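Local coordinates for glutaredoxin related protein (Sulfolobus solfataricus, PDB 4MNN) that probably exchanges thiols and disulfides in substrate proteins, as a protein disulfide oxidoreductase of the glutaredoxin family built on the thioredoxin fold, at residues A[10-21]-A[72-83]. Residues are numbered along the deposited sequence; the frame is centred on the assembly and turned at random. Where two conformers were deposited one is given.
Sequences YLNAIKKGDITI and WPFLNSLVRISN
Tyr10, Ile14 and Gly17 run beside Leu75, Val79 and Ser82 of helix 72-83, their CA atoms 5.6 to 6.6 Å apart, before strand 19-21 passes the helix axis at 9.3 Å, inclined 141° to it. The Tyr10 ring is a knob among Trp72, Leu75, Asn76 and Val79. With CG anti to the carbonyl carbon (chi1 -84°), the ring slants across the helix; Leu75 CB makes an off-centre CH-pi contact 4.3 Å from its centroid, while Asn76 OD1 meets the ring edge, 3.0 Å from CE2. Beyond, Tyr10 OH approaches the edge of the Trp72 indole, 3.0 Å from NE1, the two ring planes turned 77° apart. An alanine in place of Tyr10 would remove the ring and probably leave a gap over Leu75 and Asn76, with Trp72 freer to turn. Deeper in, Leu11 puts CD1 against Leu75 CD2 and CD2 against Leu78 CB, and Ile14 sets CG2 against Val79 CG1. In this thioredoxin-like domain, helix 71-83 packs on the sheet that contains strands 19-24 and 49-54; Val52 of the latter touches Ile19, Phe74 and Leu78, and Phe33 of helix 27-33 adjoins Leu11, Ile21 and Leu75. Ile19 lays CG1 against Ser82 CB and presses CD1 onto Ile81 CG2 at 3.4 Å, tighter than ordinary van der Waals contact. Ile21 CD1 reaches Leu78 CD2 and the Phe74 ring. Toward the C-terminal end of the helix segment, polar links run through water: one molecule donates to Ile14 O, accepts from Ile19 N and, in one of the two Ser82 conformers, bonds OG, which a second water also holds. Gly17 CA lies 3.7 Å from Ser82 OG, where a CB would collide with this conformer.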
loop_
_atom_site.group_PDB
_atom_site.type_symbol
_atom_site.label_atom_id
_atom_site.label_comp_id
_atom_site.label_asym_id
_atom_site.label_seq_id
_atom_site.Cartn_x
_atom_site.Cartn_y
_atom_site.Cartn_z
ATOM N N TYR A 10 11.371 -12.621 -0.991
ATOM C CA TYR A 10 9.935 -12.499 -0.805
ATOM C C TYR A 10 9.131 -12.852 -2.031
ATOM O O TYR A 10 8.090 -13.477 -1.924
ATOM C CB TYR A 10 9.547 -11.070 -0.412
ATOM C CG TYR A 10 9.677 -10.801 1.062
ATOM C CD1 TYR A 10 10.914 -10.570 1.638
ATOM C CD2 TYR A 10 8.547 -10.831 1.900
ATOM C CE1 TYR A 10 11.047 -10.376 3.014
ATOM C CE2 TYR A 10 8.669 -10.638 3.274
ATOM C CZ TYR A 10 9.924 -10.413 3.823
ATOM O OH TYR A 10 10.051 -10.237 5.188
ATOM N N LEU A 11 9.635 -12.482 -3.203
ATOM C CA LEU A 11 8.857 -12.662 -4.411
ATOM C C LEU A 11 9.122 -13.835 -5.320
ATOM O O LEU A 11 8.230 -14.243 -6.079
ATOM C CB LEU A 11 8.932 -11.377 -5.218
ATOM C CG LEU A 11 8.575 -10.121 -4.407
ATOM C CD1 LEU A 11 8.529 -8.923 -5.343
ATOM C CD2 LEU A 11 7.224 -10.298 -3.691
ATOM N N ASN A 12 10.322 -14.387 -5.250
ATOM C CA ASN A 12 10.645 -15.489 -6.139
ATOM C C ASN A 12 9.628 -16.629 -6.098
ATOM O O ASN A 12 9.346 -17.206 -7.128
ATOM C CB ASN A 12 12.059 -16.028 -5.866
ATOM C CG ASN A 12 12.525 -16.991 -6.950
ATOM O OD1 ASN A 12 12.270 -16.772 -8.144
ATOM N ND2 ASN A 12 13.218 -18.053 -6.547
ATOM N N ALA A 13 9.067 -16.942 -4.940
ATOM C CA ALA A 13 8.100 -18.043 -4.860
ATOM C C ALA A 13 6.765 -17.667 -5.510
ATOM O O ALA A 13 6.231 -18.407 -6.365
ATOM C CB ALA A 13 7.872 -18.436 -3.406
ATOM N N ILE A 14 6.242 -16.504 -5.120
ATOM C CA ILE A 14 4.958 -16.059 -5.633
ATOM C C ILE A 14 4.968 -15.809 -7.124
ATOM O O ILE A 14 4.002 -15.280 -7.669
ATOM C CB ILE A 14 4.460 -14.789 -4.906
ATOM C CG1 ILE A 14 5.308 -13.591 -5.302
ATOM C CG2 ILE A 14 4.489 -15.010 -3.388
ATOM C CD1 ILE A 14 4.719 -12.283 -4.886
ATOM N N LYS A 15 6.051 -16.201 -7.789
ATOM C CA LYS A 15 6.176 -16.015 -9.226
ATOM C C LYS A 15 5.038 -16.705 -9.967
ATOM O O LYS A 15 4.660 -16.297 -11.077
ATOM C CB LYS A 15 7.536 -16.565 -9.731
ATOM C CG LYS A 15 7.648 -18.106 -9.819
ATOM C CD LYS A 15 8.237 -18.762 -8.559
ATOM C CE LYS A 15 8.593 -20.243 -8.737
ATOM N NZ LYS A 15 9.332 -20.744 -7.514
ATOM N N LYS A 16 4.481 -17.752 -9.354
ATOM C CA LYS A 16 3.399 -18.523 -9.977
ATOM C C LYS A 16 2.050 -17.828 -9.944
ATOM O O LYS A 16 1.138 -18.212 -10.673
ATOM C CB LYS A 16 3.283 -19.892 -9.304
ATOM C CG LYS A 16 1.977 -20.614 -9.563
ATOM C CD LYS A 16 1.952 -21.957 -8.856
ATOM C CE LYS A 16 0.585 -22.615 -8.943
ATOM N NZ LYS A 16 0.641 -23.991 -8.384
ATOM N N GLY A 17 1.926 -16.807 -9.103
ATOM C CA GLY A 17 0.660 -16.083 -8.991
ATOM C C GLY A 17 0.411 -15.093 -10.130
ATOM O O GLY A 17 1.032 -15.203 -11.186
ATOM N N ASP A 18 -0.486 -14.129 -9.918
ATOM C CA ASP A 18 -0.796 -13.143 -10.948
ATOM C C ASP A 18 -0.867 -11.736 -10.334
ATOM O O ASP A 18 -1.720 -10.912 -10.710
ATOM C CB ASP A 18 -2.112 -13.478 -11.636
ATOM C CG ASP A 18 -3.303 -13.259 -10.743
ATOM O OD1 ASP A 18 -3.129 -13.358 -9.509
ATOM O OD2 ASP A 18 -4.415 -12.999 -11.271
ATOM N N ILE A 19 0.020 -11.475 -9.374
ATOM C CA ILE A 19 0.086 -10.146 -8.787
ATOM C C ILE A 19 0.609 -9.268 -9.929
ATOM O O ILE A 19 1.467 -9.697 -10.723
ATOM C CB ILE A 19 1.092 -10.104 -7.604
ATOM C CG1 ILE A 19 0.370 -10.305 -6.278
ATOM C CG2 ILE A 19 1.822 -8.754 -7.579
ATOM C CD1 ILE A 19 -0.387 -9.071 -5.768
ATOM N N THR A 20 0.057 -8.061 -10.054
ATOM C CA THR A 20 0.512 -7.134 -11.079
ATOM C C THR A 20 0.723 -5.780 -10.394
ATOM O O THR A 20 -0.149 -5.340 -9.658
ATOM C CB THR A 20 -0.519 -6.924 -12.196
ATOM O OG1 THR A 20 -0.716 -8.152 -12.915
ATOM C CG2 THR A 20 -0.001 -5.875 -13.197
ATOM N N ILE A 21 1.873 -5.152 -10.635
ATOM C CA ILE A 21 2.178 -3.848 -10.055
ATOM C C ILE A 21 2.189 -2.816 -11.172
ATOM O O ILE A 21 2.803 -3.065 -12.210
ATOM C CB ILE A 21 3.588 -3.856 -9.410
ATOM C CG1 ILE A 21 3.544 -4.604 -8.083
ATOM C CG2 ILE A 21 4.133 -2.441 -9.247
ATOM C CD1 ILE A 21 4.917 -4.881 -7.526
ATOM N N TRP A 72 9.208 -3.465 3.818
ATOM C CA TRP A 72 8.892 -4.772 4.358
ATOM C C TRP A 72 7.387 -5.046 4.310
ATOM O O TRP A 72 6.963 -6.122 3.838
ATOM C CB TRP A 72 9.472 -4.874 5.773
ATOM C CG TRP A 72 9.099 -6.119 6.520
ATOM C CD1 TRP A 72 9.178 -7.416 6.072
ATOM C CD2 TRP A 72 8.585 -6.183 7.851
ATOM N NE1 TRP A 72 8.736 -8.282 7.053
ATOM C CE2 TRP A 72 8.368 -7.551 8.156
ATOM C CE3 TRP A 72 8.288 -5.214 8.827
ATOM C CZ2 TRP A 72 7.859 -7.976 9.387
ATOM C CZ3 TRP A 72 7.780 -5.643 10.057
ATOM C CH2 TRP A 72 7.576 -7.014 10.321
ATOM N N PRO A 73 6.559 -4.105 4.811
ATOM C CA PRO A 73 5.103 -4.300 4.783
ATOM C C PRO A 73 4.618 -4.420 3.335
ATOM O O PRO A 73 3.734 -5.198 3.034
ATOM C CB PRO A 73 4.549 -3.038 5.429
ATOM C CG PRO A 73 5.642 -2.557 6.275
ATOM C CD PRO A 73 6.926 -2.910 5.592
ATOM N N PHE A 74 5.221 -3.649 2.438
ATOM C CA PHE A 74 4.808 -3.667 1.032
ATOM C C PHE A 74 5.057 -5.057 0.410
ATOM O O PHE A 74 4.162 -5.644 -0.204
ATOM C CB PHE A 74 5.572 -2.565 0.268
ATOM C CG PHE A 74 5.317 -2.569 -1.220
ATOM C CD1 PHE A 74 4.089 -2.146 -1.733
ATOM C CD2 PHE A 74 6.302 -2.992 -2.098
ATOM C CE1 PHE A 74 3.852 -2.148 -3.127
ATOM C CE2 PHE A 74 6.067 -3.000 -3.498
ATOM C CZ PHE A 74 4.836 -2.576 -3.994
ATOM N N LEU A 75 6.256 -5.597 0.599
ATOM C CA LEU A 75 6.573 -6.929 0.092
ATOM C C LEU A 75 5.680 -7.970 0.742
ATOM O O LEU A 75 5.238 -8.907 0.085
ATOM C CB LEU A 75 8.042 -7.292 0.376
ATOM C CG LEU A 75 9.036 -6.488 -0.447
ATOM C CD1 LEU A 75 10.426 -6.794 0.018
ATOM C CD2 LEU A 75 8.830 -6.789 -1.935
ATOM N N ASN A 76 5.418 -7.831 2.034
ATOM C CA ASN A 76 4.542 -8.774 2.702
ATOM C C ASN A 76 3.152 -8.757 2.088
ATOM O O ASN A 76 2.484 -9.799 1.996
ATOM C CB ASN A 76 4.386 -8.417 4.172
ATOM C CG ASN A 76 5.145 -9.338 5.080
ATOM O OD1 ASN A 76 6.258 -9.724 4.786
ATOM N ND2 ASN A 76 4.553 -9.657 6.227
ATOM N N SER A 77 2.674 -7.579 1.712
ATOM C CA SER A 77 1.341 -7.517 1.159
ATOM C C SER A 77 1.302 -8.221 -0.169
ATOM O O SER A 77 0.300 -8.833 -0.521
ATOM C CB SER A 77 0.839 -6.071 0.974
ATOM O OG SER A 77 1.531 -5.371 -0.061
ATOM N N LEU A 78 2.372 -8.112 -0.952
ATOM C CA LEU A 78 2.371 -8.788 -2.252
ATOM C C LEU A 78 2.203 -10.305 -2.073
ATOM O O LEU A 78 1.440 -10.965 -2.793
ATOM C CB LEU A 78 3.698 -8.508 -2.962
ATOM C CG LEU A 78 3.765 -7.359 -4.004
ATOM C CD1 LEU A 78 2.741 -6.321 -3.794
ATOM C CD2 LEU A 78 5.178 -6.795 -4.060
ATOM N N VAL A 79 2.961 -10.856 -1.136
ATOM C CA VAL A 79 2.896 -12.296 -0.891
ATOM C C VAL A 79 1.516 -12.699 -0.370
ATOM O O VAL A 79 0.954 -13.696 -0.809
ATOM C CB VAL A 79 3.990 -12.698 0.121
ATOM C CG1 VAL A 79 3.865 -14.203 0.493
ATOM C CG2 VAL A 79 5.365 -12.367 -0.468
ATOM N N ARG A 80 0.968 -11.931 0.574
ATOM C CA ARG A 80 -0.345 -12.268 1.137
ATOM C C ARG A 80 -1.436 -12.218 0.078
ATOM O O ARG A 80 -2.275 -13.117 -0.009
ATOM C CB ARG A 80 -0.706 -11.327 2.296
ATOM C CG ARG A 80 0.161 -11.439 3.542
ATOM C CD ARG A 80 -0.660 -11.072 4.813
ATOM N NE ARG A 80 0.125 -11.360 6.006
ATOM C CZ ARG A 80 0.883 -10.471 6.644
ATOM N NH1 ARG A 80 0.950 -9.206 6.213
ATOM N NH2 ARG A 80 1.624 -10.864 7.680
ATOM N N ILE A 81 -1.412 -11.169 -0.741
ATOM C CA ILE A 81 -2.403 -11.028 -1.790
ATOM C C ILE A 81 -2.245 -12.161 -2.839
ATOM O O ILE A 81 -3.239 -12.760 -3.266
ATOM C CB ILE A 81 -2.274 -9.634 -2.462
ATOM C CG1 ILE A 81 -2.766 -8.559 -1.495
ATOM C CG2 ILE A 81 -3.109 -9.551 -3.747
ATOM C CD1 ILE A 81 -2.277 -7.152 -1.871
ATOM N N SER A 82 -1.009 -12.467 -3.219
ATOM C CA SER A 82 -0.787 -13.494 -4.229
ATOM C C SER A 82 -1.204 -14.897 -3.766
ATOM O O SER A 82 -1.617 -15.723 -4.583
ATOM C CB SER A 82 0.680 -13.505 -4.653
ATOM O OG SER A 82 0.867 -14.381 -5.749
ATOM N N ASN A 83 -1.091 -15.152 -2.466
ATOM C CA ASN A 83 -1.458 -16.451 -1.879
ATOM C C ASN A 83 -2.876 -16.427 -1.311
ATOM O O ASN A 83 -3.414 -17.460 -0.883
ATOM C CB ASN A 83 -0.493 -16.820 -0.759
ATOM C CG ASN A 83 0.863 -17.247 -1.276
ATOM O OD1 ASN A 83 1.862 -17.113 -0.588
ATOM N ND2 ASN A 83 0.899 -17.770 -2.486
HETATM O O HOH W 1 2.138 -13.104 -8.234
HETATM O O HOH W 2 1.551 -17.339 -6.350
#